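Local coordinates for mandelate racemase / muconate lactonizing enzyme, C-terminal domain protein (Pseudovibrio sp. JE062, PDB 4JHM) that is of unspecified function but belongs to the enolase superfamily, pairing a mandelate racemase/muconate lactonizing enzyme-type N-terminal domain with a TIM-barrel-type C-terminal domain, at residues A[4-9]-A[81-86]; A[10-15]-A[41-46]; A[87-92]-A[106-111]; A[121-126]-A[354-359]. All blocks are in the same frame, centred on the assembly; numbering follows the deposited sequence.

Contact 1 of 4, residues A[4-9]-A[81-86]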
loop_
_atom_site.group_PDB
_atom_site.type_symbol
_atom_site.label_atom_id
_atom_site.label_comp_id
_atom_site.label_asym_id
_atom_site.label_seq_id
_atom_site.Cartn_x
_atom_site.Cartn_y
_atom_site.Cartn_z
ATOM N N GLU A 4 -4.621 -3.156 51.096
ATOM C CA GLU A 4 -3.481 -3.918 51.687
ATOM C C GLU A 4 -2.750 -3.072 52.728
ATOM O O GLU A 4 -2.296 -3.591 53.751
ATOM C CB GLU A 4 -2.510 -4.362 50.588
ATOM C CG GLU A 4 -1.408 -5.307 51.056
ATOM C CD GLU A 4 -1.915 -6.697 51.396
ATOM O OE1 GLU A 4 -1.633 -7.639 50.624
ATOM O OE2 GLU A 4 -2.598 -6.847 52.432
ATOM N N ASP A 5 -2.642 -1.773 52.452
ATOM C CA ASP A 5 -2.017 -0.815 53.374
ATOM C C ASP A 5 -0.497 -0.900 53.362
ATOM O O ASP A 5 0.162 -0.316 54.224
ATOM C CB ASP A 5 -2.522 -1.008 54.810
ATOM C CG ASP A 5 -4.014 -0.797 54.939
ATOM O OD1 ASP A 5 -4.711 -0.796 53.903
ATOM O OD2 ASP A 5 -4.492 -0.634 56.079
ATOM N N CYS A 6 0.060 -1.628 52.396
ATOM C CA CYS A 6 1.507 -1.718 52.266
ATOM C C CYS A 6 2.011 -0.389 51.738
ATOM O O CYS A 6 1.522 0.108 50.726
ATOM C CB CYS A 6 1.917 -2.856 51.331
ATOM S SG CYS A 6 3.708 -3.064 51.182
ATOM N N ARG A 7 2.983 0.189 52.431
ATOM C CA ARG A 7 3.421 1.542 52.142
ATOM C C ARG A 7 4.939 1.606 52.026
ATOM O O ARG A 7 5.652 0.840 52.675
ATOM C CB ARG A 7 2.931 2.477 53.251
ATOM C CG ARG A 7 3.204 3.952 53.005
ATOM C CD ARG A 7 2.752 4.808 54.179
ATOM N NE ARG A 7 1.298 4.944 54.246
ATOM C CZ ARG A 7 0.514 4.313 55.118
ATOM N NH1 ARG A 7 1.032 3.484 56.018
ATOM N NH2 ARG A 7 -0.797 4.513 55.091
ATOM N N ILE A 8 5.429 2.516 51.190
ATOM C CA ILE A 8 6.860 2.780 51.112
ATOM C C ILE A 8 7.285 3.537 52.366
ATOM O O ILE A 8 6.782 4.624 52.649
ATOM C CB ILE A 8 7.229 3.614 49.870
ATOM C CG1 ILE A 8 6.942 2.826 48.591
ATOM C CG2 ILE A 8 8.692 4.017 49.915
ATOM C CD1 ILE A 8 7.896 1.679 48.340
ATOM N N SER A 9 8.212 2.946 53.111
ATOM C CA SER A 9 8.650 3.488 54.395
ATOM C C SER A 9 9.893 4.368 54.238
ATOM O O SER A 9 10.063 5.356 54.956
ATOM C CB SER A 9 8.933 2.327 55.360
ATOM O OG SER A 9 9.729 2.724 56.461
ATOM N N ASN A 81 1.811 2.516 47.439
ATOM C CA ASN A 81 1.801 1.081 47.696
ATOM C C ASN A 81 2.549 0.333 46.597
ATOM O O ASN A 81 2.079 0.255 45.467
ATOM C CB ASN A 81 0.363 0.569 47.796
ATOM C CG ASN A 81 0.287 -0.906 48.151
ATOM O OD1 ASN A 81 1.280 -1.630 48.084
ATOM N ND2 ASN A 81 -0.899 -1.359 48.530
ATOM N N PRO A 82 3.715 -0.236 46.934
ATOM C CA PRO A 82 4.588 -0.849 45.932
ATOM C C PRO A 82 3.999 -2.087 45.265
ATOM O O PRO A 82 4.532 -2.546 44.259
ATOM C CB PRO A 82 5.830 -1.233 46.743
ATOM C CG PRO A 82 5.336 -1.409 48.136
ATOM C CD PRO A 82 4.246 -0.391 48.300
ATOM N N LEU A 83 2.922 -2.625 45.824
ATOM C CA LEU A 83 2.317 -3.843 45.293
ATOM C C LEU A 83 1.436 -3.560 44.077
ATOM O O LEU A 83 1.153 -4.457 43.285
ATOM C CB LEU A 83 1.500 -4.546 46.379
ATOM C CG LEU A 83 2.305 -5.056 47.575
ATOM C CD1 LEU A 83 1.365 -5.495 48.683
ATOM C CD2 LEU A 83 3.234 -6.189 47.168
HETATM N N MSE A 84 1.003 -2.312 43.938
HETATM C CA MSE A 84 0.212 -1.892 42.787
HETATM C C MSE A 84 1.159 -1.398 41.734
HETATM O O MSE A 84 1.255 -0.196 41.491
HETATM C CB MSE A 84 -0.747 -0.791 43.220
HETATM C CG MSE A 84 -1.561 -1.234 44.431
HETATM SE SE MSE A 84 -2.814 -2.657 43.888
HETATM C CE MSE A 84 -4.385 -1.511 43.570
ATOM N N THR A 85 1.854 -2.337 41.093
ATOM C CA THR A 85 2.966 -2.032 40.183
ATOM C C THR A 85 2.563 -1.297 38.901
ATOM O O THR A 85 3.388 -0.612 38.291
ATOM C CB THR A 85 3.717 -3.317 39.773
ATOM O OG1 THR A 85 2.807 -4.237 39.160
ATOM C CG2 THR A 85 4.360 -3.976 40.974
ATOM N N GLN A 86 1.314 -1.448 38.478
ATOM C CA GLN A 86 0.855 -0.789 37.263
ATOM C C GLN A 86 0.467 0.652 37.560
ATOM O O GLN A 86 0.702 1.549 36.747
ATOM C CB GLN A 86 -0.322 -1.542 36.648
ATOM C CG GLN A 86 -0.929 -0.854 35.437
ATOM C CD GLN A 86 0.102 -0.530 34.370
ATOM O OE1 GLN A 86 0.700 -1.429 33.779
ATOM N NE2 GLN A 86 0.310 0.759 34.116
#

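Contact 2 of 4, residues A[10-15]-A[41-46]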
loop_
_atom_site.group_PDB
_atom_site.type_symbol
_atom_site.label_atom_id
_atom_site.label_comp_id
_atom_site.label_asym_id
_atom_site.label_seq_id
_atom_site.Cartn_x
_atom_site.Cartn_y
_atom_site.Cartn_z
ATOM N N ARG A 10 10.742 4.013 53.277
ATOM C CA ARG A 10 12.067 4.608 53.146
ATOM C C ARG A 10 12.696 4.178 51.818
ATOM O O ARG A 10 12.421 3.085 51.322
ATOM C CB ARG A 10 12.932 4.152 54.328
ATOM C CG ARG A 10 14.435 4.335 54.166
ATOM C CD ARG A 10 15.189 3.484 55.183
ATOM N NE ARG A 10 16.640 3.650 55.102
ATOM C CZ ARG A 10 17.367 4.347 55.973
ATOM N NH1 ARG A 10 16.789 4.947 57.007
ATOM N NH2 ARG A 10 18.680 4.442 55.814
ATOM N N VAL A 11 13.528 5.039 51.236
ATOM C CA VAL A 11 14.262 4.667 50.022
ATOM C C VAL A 11 15.728 5.104 50.089
ATOM O O VAL A 11 16.051 6.159 50.634
ATOM C CB VAL A 11 13.602 5.237 48.747
ATOM C CG1 VAL A 11 12.085 5.123 48.834
ATOM C CG2 VAL A 11 14.014 6.681 48.513
ATOM N N GLU A 12 16.610 4.270 49.545
ATOM C CA GLU A 12 18.039 4.564 49.503
ATOM C C GLU A 12 18.547 4.486 48.069
ATOM O O GLU A 12 18.296 3.504 47.368
ATOM C CB GLU A 12 18.816 3.568 50.359
ATOM C CG GLU A 12 18.589 3.705 51.852
ATOM C CD GLU A 12 19.308 2.636 52.648
ATOM O OE1 GLU A 12 19.750 1.634 52.045
ATOM O OE2 GLU A 12 19.424 2.794 53.879
ATOM N N LEU A 13 19.262 5.517 47.635
ATOM C CA LEU A 13 19.824 5.531 46.293
ATOM C C LEU A 13 21.328 5.343 46.354
ATOM O O LEU A 13 21.994 5.937 47.196
ATOM C CB LEU A 13 19.499 6.848 45.594
ATOM C CG LEU A 13 18.019 7.223 45.524
ATOM C CD1 LEU A 13 17.830 8.415 44.598
ATOM C CD2 LEU A 13 17.184 6.035 45.072
ATOM N N TYR A 14 21.859 4.515 45.457
ATOM C CA TYR A 14 23.296 4.268 45.403
ATOM C C TYR A 14 23.833 4.319 43.978
ATOM O O TYR A 14 23.139 3.978 43.017
ATOM C CB TYR A 14 23.626 2.910 46.019
ATOM C CG TYR A 14 23.300 2.822 47.486
ATOM C CD1 TYR A 14 24.174 3.318 48.439
ATOM C CD2 TYR A 14 22.113 2.249 47.918
ATOM C CE1 TYR A 14 23.877 3.245 49.785
ATOM C CE2 TYR A 14 21.807 2.169 49.264
ATOM C CZ TYR A 14 22.693 2.669 50.191
ATOM O OH TYR A 14 22.397 2.597 51.527
ATOM N N ALA A 15 25.078 4.760 43.858
ATOM C CA ALA A 15 25.796 4.728 42.599
ATOM C C ALA A 15 27.214 4.265 42.907
ATOM O O ALA A 15 28.010 5.010 43.491
ATOM C CB ALA A 15 25.804 6.102 41.946
ATOM N N ARG A 41 16.949 0.930 46.613
ATOM C CA ARG A 41 16.487 0.020 47.651
ATOM C C ARG A 41 15.259 0.596 48.351
ATOM O O ARG A 41 15.347 1.623 49.020
ATOM C CB ARG A 41 17.590 -0.247 48.678
ATOM C CG ARG A 41 17.503 -1.636 49.292
ATOM C CD ARG A 41 17.653 -1.625 50.800
ATOM N NE ARG A 41 19.042 -1.513 51.236
ATOM C CZ ARG A 41 19.489 -1.941 52.414
ATOM N NH1 ARG A 41 18.663 -2.519 53.275
ATOM N NH2 ARG A 41 20.766 -1.799 52.732
ATOM N N LEU A 42 14.118 -0.068 48.194
ATOM C CA LEU A 42 12.872 0.400 48.788
ATOM C C LEU A 42 12.589 -0.334 50.090
ATOM O O LEU A 42 12.801 -1.541 50.187
ATOM C CB LEU A 42 11.703 0.175 47.829
ATOM C CG LEU A 42 11.778 0.853 46.461
ATOM C CD1 LEU A 42 10.655 0.338 45.573
ATOM C CD2 LEU A 42 11.712 2.368 46.587
ATOM N N PHE A 43 12.101 0.406 51.082
ATOM C CA PHE A 43 11.696 -0.172 52.358
ATOM C C PHE A 43 10.185 -0.029 52.531
ATOM O O PHE A 43 9.557 0.809 51.882
ATOM C CB PHE A 43 12.408 0.531 53.514
ATOM C CG PHE A 43 13.891 0.276 53.574
ATOM C CD1 PHE A 43 14.391 -0.851 54.212
ATOM C CD2 PHE A 43 14.787 1.177 53.019
ATOM C CE1 PHE A 43 15.756 -1.081 54.284
ATOM C CE2 PHE A 43 16.151 0.954 53.091
ATOM C CZ PHE A 43 16.638 -0.174 53.726
ATOM N N THR A 44 9.607 -0.840 53.414
ATOM C CA THR A 44 8.168 -0.807 53.674
ATOM C C THR A 44 7.860 -0.708 55.172
ATOM O O THR A 44 8.763 -0.546 55.993
ATOM C CB THR A 44 7.470 -2.055 53.099
ATOM O OG1 THR A 44 8.103 -3.235 53.605
ATOM C CG2 THR A 44 7.544 -2.057 51.584
ATOM N N GLU A 45 6.580 -0.796 55.517
ATOM C CA GLU A 45 6.149 -0.707 56.909
ATOM C C GLU A 45 6.544 -1.944 57.710
ATOM O O GLU A 45 6.826 -1.846 58.903
ATOM C CB GLU A 45 4.631 -0.509 56.992
ATOM C CG GLU A 45 4.138 0.842 56.492
ATOM C CD GLU A 45 4.420 1.982 57.459
ATOM O OE1 GLU A 45 3.533 2.842 57.641
ATOM O OE2 GLU A 45 5.525 2.026 58.038
ATOM N N ASP A 46 6.563 -3.102 57.056
ATOM C CA ASP A 46 6.843 -4.363 57.744
ATOM C C ASP A 46 8.282 -4.844 57.546
ATOM O O ASP A 46 8.601 -6.002 57.822
ATOM C CB ASP A 46 5.859 -5.447 57.296
ATOM C CG ASP A 46 5.904 -5.700 55.806
ATOM O OD1 ASP A 46 6.445 -4.848 55.067
ATOM O OD2 ASP A 46 5.391 -6.751 55.373
#

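Contact 3 of 4, residues A[87-92]-A[106-111]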
loop_
_atom_site.group_PDB
_atom_site.type_symbol
_atom_site.label_atom_id
_atom_site.label_comp_id
_atom_site.label_asym_id
_atom_site.label_seq_id
_atom_site.Cartn_x
_atom_site.Cartn_y
_atom_site.Cartn_z
ATOM N N GLU A 87 -0.134 0.872 38.725
ATOM C CA GLU A 87 -0.503 2.218 39.149
ATOM C C GLU A 87 0.749 3.030 39.472
ATOM O O GLU A 87 0.785 4.240 39.248
ATOM C CB GLU A 87 -1.440 2.164 40.357
ATOM C CG GLU A 87 -1.822 3.526 40.919
ATOM C CD GLU A 87 -0.812 4.058 41.918
ATOM O OE1 GLU A 87 -0.458 5.256 41.834
ATOM O OE2 GLU A 87 -0.366 3.277 42.787
ATOM N N LEU A 88 1.772 2.357 39.997
ATOM C CA LEU A 88 3.062 2.989 40.258
ATOM C C LEU A 88 3.732 3.358 38.936
ATOM O O LEU A 88 4.189 4.483 38.745
ATOM C CB LEU A 88 3.968 2.042 41.044
ATOM C CG LEU A 88 5.246 2.667 41.610
ATOM C CD1 LEU A 88 4.906 3.709 42.664
ATOM C CD2 LEU A 88 6.162 1.601 42.190
ATOM N N ASN A 89 3.791 2.387 38.034
ATOM C CA ASN A 89 4.268 2.612 36.683
ATOM C C ASN A 89 3.563 3.816 36.088
ATOM O O ASN A 89 4.198 4.729 35.560
ATOM C CB ASN A 89 3.994 1.375 35.833
ATOM C CG ASN A 89 4.950 1.244 34.676
ATOM O OD1 ASN A 89 4.798 1.907 33.655
ATOM N ND2 ASN A 89 5.946 0.379 34.826
ATOM N N ASN A 90 2.240 3.815 36.186
ATOM C CA ASN A 90 1.445 4.945 35.745
ATOM C C ASN A 90 2.017 6.218 36.351
ATOM O O ASN A 90 2.378 7.153 35.646
ATOM C CB ASN A 90 -0.011 4.756 36.174
ATOM C CG ASN A 90 -0.976 5.599 35.364
ATOM O OD1 ASN A 90 -1.898 6.211 35.908
ATOM N ND2 ASN A 90 -0.776 5.628 34.054
ATOM N N TRP A 91 2.122 6.226 37.672
ATOM C CA TRP A 91 2.654 7.366 38.405
ATOM C C TRP A 91 4.051 7.778 37.911
ATOM O O TRP A 91 4.344 8.964 37.786
ATOM C CB TRP A 91 2.686 7.018 39.893
ATOM C CG TRP A 91 3.072 8.131 40.798
ATOM C CD1 TRP A 91 2.242 9.046 41.372
ATOM C CD2 TRP A 91 4.389 8.430 41.270
ATOM N NE1 TRP A 91 2.963 9.907 42.162
ATOM C CE2 TRP A 91 4.284 9.551 42.115
ATOM C CE3 TRP A 91 5.648 7.862 41.055
ATOM C CZ2 TRP A 91 5.390 10.116 42.744
ATOM C CZ3 TRP A 91 6.744 8.424 41.679
ATOM C CH2 TRP A 91 6.608 9.539 42.515
ATOM N N LEU A 92 4.901 6.797 37.616
ATOM C CA LEU A 92 6.278 7.063 37.193
ATOM C C LEU A 92 6.368 7.706 35.813
ATOM O O LEU A 92 7.247 8.534 35.565
ATOM C CB LEU A 92 7.096 5.771 37.200
ATOM C CG LEU A 92 7.441 5.245 38.594
ATOM C CD1 LEU A 92 8.039 3.845 38.515
ATOM C CD2 LEU A 92 8.384 6.201 39.319
ATOM N N PRO A 106 14.444 1.007 37.645
ATOM C CA PRO A 106 14.782 0.351 38.913
ATOM C C PRO A 106 13.688 0.459 39.982
ATOM O O PRO A 106 13.548 -0.437 40.813
ATOM C CB PRO A 106 16.047 1.088 39.372
ATOM C CG PRO A 106 16.568 1.792 38.164
ATOM C CD PRO A 106 15.365 2.110 37.330
ATOM N N ILE A 107 12.923 1.545 39.962
ATOM C CA ILE A 107 11.874 1.739 40.956
ATOM C C ILE A 107 10.739 0.754 40.703
ATOM O O ILE A 107 10.270 0.095 41.623
ATOM C CB ILE A 107 11.318 3.179 40.939
ATOM C CG1 ILE A 107 12.452 4.194 41.118
ATOM C CG2 ILE A 107 10.273 3.359 42.032
ATOM C CD1 ILE A 107 12.096 5.598 40.678
ATOM N N ASP A 108 10.297 0.652 39.455
ATOM C CA ASP A 108 9.262 -0.317 39.106
ATOM C C ASP A 108 9.734 -1.718 39.473
ATOM O O ASP A 108 8.999 -2.500 40.078
ATOM C CB ASP A 108 8.933 -0.244 37.613
ATOM C CG ASP A 108 8.078 -1.412 37.141
ATOM O OD1 ASP A 108 8.638 -2.507 36.913
ATOM O OD2 ASP A 108 6.849 -1.229 36.986
ATOM N N ILE A 109 10.974 -2.019 39.111
ATOM C CA ILE A 109 11.549 -3.333 39.341
ATOM C C ILE A 109 11.569 -3.662 40.829
ATOM O O ILE A 109 11.230 -4.774 41.236
ATOM C CB ILE A 109 12.973 -3.413 38.762
ATOM C CG1 ILE A 109 12.914 -3.436 37.233
ATOM C CG2 ILE A 109 13.691 -4.655 39.271
ATOM C CD1 ILE A 109 14.221 -3.085 36.560
ATOM N N ALA A 110 11.958 -2.681 41.635
ATOM C CA ALA A 110 12.041 -2.857 43.079
ATOM C C ALA A 110 10.675 -3.163 43.696
ATOM O O ALA A 110 10.590 -3.797 44.748
ATOM C CB ALA A 110 12.643 -1.617 43.720
ATOM N N ALA A 111 9.608 -2.710 43.046
ATOM C CA ALA A 111 8.261 -2.992 43.527
ATOM C C ALA A 111 7.911 -4.449 43.268
ATOM O O ALA A 111 7.321 -5.112 44.120
ATOM C CB ALA A 111 7.250 -2.077 42.861
#

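Contact 4 of 4, residues A[121-126]-A[354-359]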
loop_
_atom_site.group_PDB
_atom_site.type_symbol
_atom_site.label_atom_id
_atom_site.label_comp_id
_atom_site.label_asym_id
_atom_site.label_seq_id
_atom_site.Cartn_x
_atom_site.Cartn_y
_atom_site.Cartn_z
HETATM N N MSE A 121 7.357 -16.344 46.434
HETATM C CA MSE A 121 7.769 -17.084 45.236
HETATM C C MSE A 121 8.609 -16.230 44.324
HETATM O O MSE A 121 8.551 -15.002 44.384
HETATM C CB MSE A 121 6.564 -17.622 44.455
HETATM C CG MSE A 121 5.373 -16.669 44.419
HETATM SE SE MSE A 121 3.849 -17.526 43.495
HETATM C CE MSE A 121 3.477 -18.990 44.760
ATOM N N PRO A 122 9.416 -16.877 43.466
ATOM C CA PRO A 122 10.243 -16.174 42.493
ATOM C C PRO A 122 9.408 -15.357 41.521
ATOM O O PRO A 122 8.251 -15.686 41.268
ATOM C CB PRO A 122 10.965 -17.306 41.746
ATOM C CG PRO A 122 10.188 -18.542 42.038
ATOM C CD PRO A 122 9.617 -18.335 43.406
ATOM N N LEU A 123 9.999 -14.303 40.972
ATOM C CA LEU A 123 9.259 -13.386 40.124
ATOM C C LEU A 123 8.738 -14.085 38.872
ATOM O O LEU A 123 7.610 -13.842 38.445
ATOM C CB LEU A 123 10.133 -12.198 39.726
ATOM C CG LEU A 123 9.342 -10.952 39.324
ATOM C CD1 LEU A 123 8.899 -10.199 40.568
ATOM C CD2 LEU A 123 10.161 -10.050 38.414
ATOM N N TYR A 124 9.547 -14.961 38.288
ATOM C CA TYR A 124 9.165 -15.595 37.032
ATOM C C TYR A 124 7.865 -16.378 37.201
ATOM O O TYR A 124 7.151 -16.621 36.227
ATOM C CB TYR A 124 10.294 -16.476 36.467
ATOM C CG TYR A 124 10.582 -17.749 37.237
ATOM C CD1 TYR A 124 9.813 -18.892 37.048
ATOM C CD2 TYR A 124 11.647 -17.815 38.130
ATOM C CE1 TYR A 124 10.082 -20.058 37.741
ATOM C CE2 TYR A 124 11.923 -18.975 38.830
ATOM C CZ TYR A 124 11.140 -20.093 38.634
ATOM O OH TYR A 124 11.420 -21.243 39.331
HETATM N N MSE A 125 7.549 -16.748 38.438
HETATM C CA MSE A 125 6.296 -17.450 38.729
HETATM C C MSE A 125 5.133 -16.495 38.726
HETATM O O MSE A 125 4.078 -16.794 38.166
HETATM C CB MSE A 125 6.396 -18.126 40.087
HETATM C CG MSE A 125 5.470 -19.332 40.156
HETATM SE SE MSE A 125 5.933 -20.419 41.731
HETATM C CE MSE A 125 7.301 -21.549 40.873
ATOM N N LEU A 126 5.317 -15.335 39.351
ATOM C CA LEU A 126 4.275 -14.313 39.409
ATOM C C LEU A 126 3.756 -13.954 38.028
ATOM O O LEU A 126 2.549 -13.798 37.834
ATOM C CB LEU A 126 4.810 -13.033 40.047
ATOM C CG LEU A 126 5.238 -13.057 41.507
ATOM C CD1 LEU A 126 5.695 -11.661 41.895
ATOM C CD2 LEU A 126 4.109 -13.522 42.411
ATOM N N ASN A 354 13.286 -15.436 46.605
ATOM C CA ASN A 354 12.050 -14.949 46.007
ATOM C C ASN A 354 12.277 -13.603 45.346
ATOM O O ASN A 354 13.389 -13.078 45.354
ATOM C CB ASN A 354 10.964 -14.818 47.066
ATOM C CG ASN A 354 10.646 -16.134 47.735
ATOM O OD1 ASN A 354 10.785 -17.201 47.134
ATOM N ND2 ASN A 354 10.215 -16.067 48.989
ATOM N N GLY A 355 11.221 -13.037 44.774
ATOM C CA GLY A 355 11.362 -11.799 44.022
ATOM C C GLY A 355 12.415 -12.005 42.958
ATOM O O GLY A 355 12.302 -12.906 42.135
ATOM N N LEU A 356 13.455 -11.185 42.973
ATOM C CA LEU A 356 14.527 -11.339 41.997
ATOM C C LEU A 356 15.489 -12.428 42.450
ATOM O O LEU A 356 16.323 -12.897 41.673
ATOM C CB LEU A 356 15.273 -10.022 41.793
ATOM C CG LEU A 356 14.406 -8.873 41.284
ATOM C CD1 LEU A 356 15.246 -7.635 40.993
ATOM C CD2 LEU A 356 13.634 -9.305 40.047
ATOM N N GLY A 357 15.358 -12.836 43.708
ATOM C CA GLY A 357 16.264 -13.814 44.287
ATOM C C GLY A 357 17.677 -13.274 44.325
ATOM O O GLY A 357 18.638 -14.032 44.225
ATOM N N VAL A 358 17.805 -11.958 44.463
ATOM C CA VAL A 358 19.114 -11.325 44.528
ATOM C C VAL A 358 19.376 -10.781 45.924
ATOM O O VAL A 358 18.630 -9.944 46.432
ATOM C CB VAL A 358 19.246 -10.171 43.520
ATOM C CG1 VAL A 358 20.592 -9.486 43.678
ATOM C CG2 VAL A 358 19.077 -10.679 42.097
ATOM N N GLU A 359 20.446 -11.273 46.536
ATOM C CA GLU A 359 20.868 -10.816 47.846
ATOM C C GLU A 359 22.142 -9.994 47.670
ATOM O O GLU A 359 23.052 -10.393 46.942
ATOM C CB GLU A 359 21.112 -12.019 48.762
ATOM C CG GLU A 359 20.928 -11.733 50.244
ATOM C CD GLU A 359 20.654 -12.990 51.053
ATOM O OE1 GLU A 359 20.445 -14.063 50.443
ATOM O OE2 GLU A 359 20.643 -12.907 52.299
#

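Contact 1 of 4, residues A[4-9]-A[81-86]
Cys-6 lays its side chain over the start of the turn at 81-84. Its SG, anti to the backbone N (chi1 -178°), reaches the ring of Pro-82, with CG at 3.8 Å. Its CB lies against Leu-83, 3.8 Å from CD1. On one flank, Glu-4 brings the aliphatic part of its chain to the same leucine. Glu-4 CG is 3.7 Å from Leu-83 CD1, and the two side chains run obliquely to each other. On the other flank, Ile-8 slides past Pro-82 in the opposite direction, with CD1 at 3.9 Å from the proline CB.

No hydrogen bond joins the two segments. Asn-81 instead turns its side chain back on its own segment. Its OD1 accepts from Leu-83 N at 3.0 Å, and the donor stands above the carbonyl plane, 42° out of it. The carbonyl of Cys-6 faces Asn-81 through a CA-H...O contact, with Asn-81 CA 3.2 Å from Cys-6 O. The guanidinium of Arg-7 pairs with Glu-45. Helix 100-119 also packs on Cys-6 and Leu-83, and Met-125 of the second subunit touches Glu-4 and Leu-83.

The Asn-81 side chain makes an Asx turn, set within a type I beta turn from Asn-81 to Met-84. Met-84 is the N-cap residue of helix 85-92, so this is a turn leading into a helix, packed against the start of the modelled chain.

Contact 2 of 4, residues A[10-15]-A[41-46]
Strands 10-15 and 41-44 run antiparallel, at 167°, with their axes 4.7 Å apart. Glu-12 and Arg-41 form a hydrogen-bonded pair. Glu-12 N reaches Arg-41 O at 3.0 Å, and Arg-41 N returns a bond of the same length to Glu-12 O. Val-11 and Leu-42 form the non-hydrogen-bonded pair next to it.

Arg-10, Glu-12, Arg-41 and Phe-43 share one face of the sheet. Arg-10 is extended from CG to NE and lies beside Phe-43, its guanidinium plane 86° from the ring. Phe-43 CE2 meets the edge of that guanidinium. Glu-12 links the two arginines in a salt-bridge network. Arg-10 NH2 makes a salt bridge with Glu-12 OE2 at 2.6 Å, within the guanidinium plane and on the anti lone pair of the oxygen. Glu-12 OE1 sits over a face of the Arg-41 guanidinium, 3.3 Å from NE. This second salt bridge is electrostatic and not a hydrogen bond. Arg-41 has its stronger polar partner in Glu-49, while Arg-10 also pairs with Glu-376.

On the other face, Val-11 CG1 touches Leu-42 CD2 at 3.6 Å. There helix 100-119 packs on Leu-42, and Val-74 lies on Val-11. Strand 369-376 flanks strand 8-16 on the side away from strand 34-44.

Contact 3 of 4, residues A[87-92]-A[106-111]
Asn-89 and Asp-108 cross with their flat groups almost perpendicular, the amide and carboxylate planes 85° apart. Asn-89 ND2 donates to Asp-108 OD2 at 2.8 Å. The acceptor lies in the amide plane, but the donor comes from above the carboxylate, 56° out of its plane. The stronger partner of Asp-108 is Thr-280, whose OG1 also bonds to OD2. That oxygen therefore has two polar partners in a buried place. Asn-89 ND2 has a second acceptor too, through a weak bond to the backbone O of Gly-277.

The apolar side chains lie alongside this bond. Leu-92 crosses Ile-107 at a slant, and its CD2 is 4.0 Å from Ile-107 CD1. The other methyl, Leu-92 CD1, lies 4.0 Å from the backbone N of Asp-108. One turn earlier, Leu-88 points its CD2 at the small side chain of Ala-111, 3.9 Å from CB. Leu-88 also lies by Ile-107, but more loosely.

The helices run antiparallel, at 168°, with axes 10.1 Å apart. These segments belong to helices 85-92 and 100-119 of the N-terminal domain. Helix 65-73 packs on both Leu-92 and Ile-107. Helix 279-291 covers the Asn-89 and Asp-108 end, while strand 34-44 touches Pro-106 and Ala-110 of helix 100-119.

Contact 4 of 4, residues A[121-126]-A[354-359]
This is a backbone-to-backbone contact between the start of helix 123-127 and the loop that leads from strand 347-349 to helix 362-368. It brings together segments of the N-terminal and C-terminal family regions, far apart in the chain. Leu-123 N donates to Gly-355 O at 2.9 Å, tilted 20° from the carbonyl plane. Gly-355 N returns a weak bond to Met-121 O at 3.3 Å. Together they make a single bridge between Pro-122 and Gly-355.

Pro-122 is the N-cap residue, so the bond from Leu-123 uses an N-H of the first helical turn. Gly-355 has a positive phi, 55°, in a type II' turn from Asn-354 to Gly-357. That turn is closed by Gly-357 N to Asn-354 O at 2.6 Å.

Side chains add van der Waals contact. Leu-123 and Leu-356 lie side by side and point the same way, with their CD2 atoms 3.9 Å apart. The Asn-354 amide lies by the backbone of Met-121, with its CG 3.5 Å from Met-121 N. His-312 of helix 304-316 bonds to Leu-356 O and Tyr-124 N, and Asp-113 OD1 accepts from Leu-356 N.

The polar links between the segments run through main-chain atoms, with Gly-355 as both donor and acceptor. The helix start is thus tied to the loop by backbone rather than by side-chain chemistry.

Contacts 3 and 4 are buried, whereas contacts 1 and 2 are partly buried, and contact 1 includes the exposed Glu-4. Contacts 1 and 2 share strand 8-16 and meet where Ser-9 N probably bonds to Phe-43 O. Contacts 1 and 3 share helix 85-92, and Pro-82 packs on Ala-111. Leu-42 of contact 2 rests on Ala-110 of contact 3, so helix 100-119 packs on the sheet. Contact 4 meets that helix where Ile-109 touches Leu-356. Their chemistry differs: apolar packing in contact 1, strand bonds and a charge network in contact 2, one amide-carboxylate bond to a buried aspartate in contact 3, and main-chain bonds in contact 4.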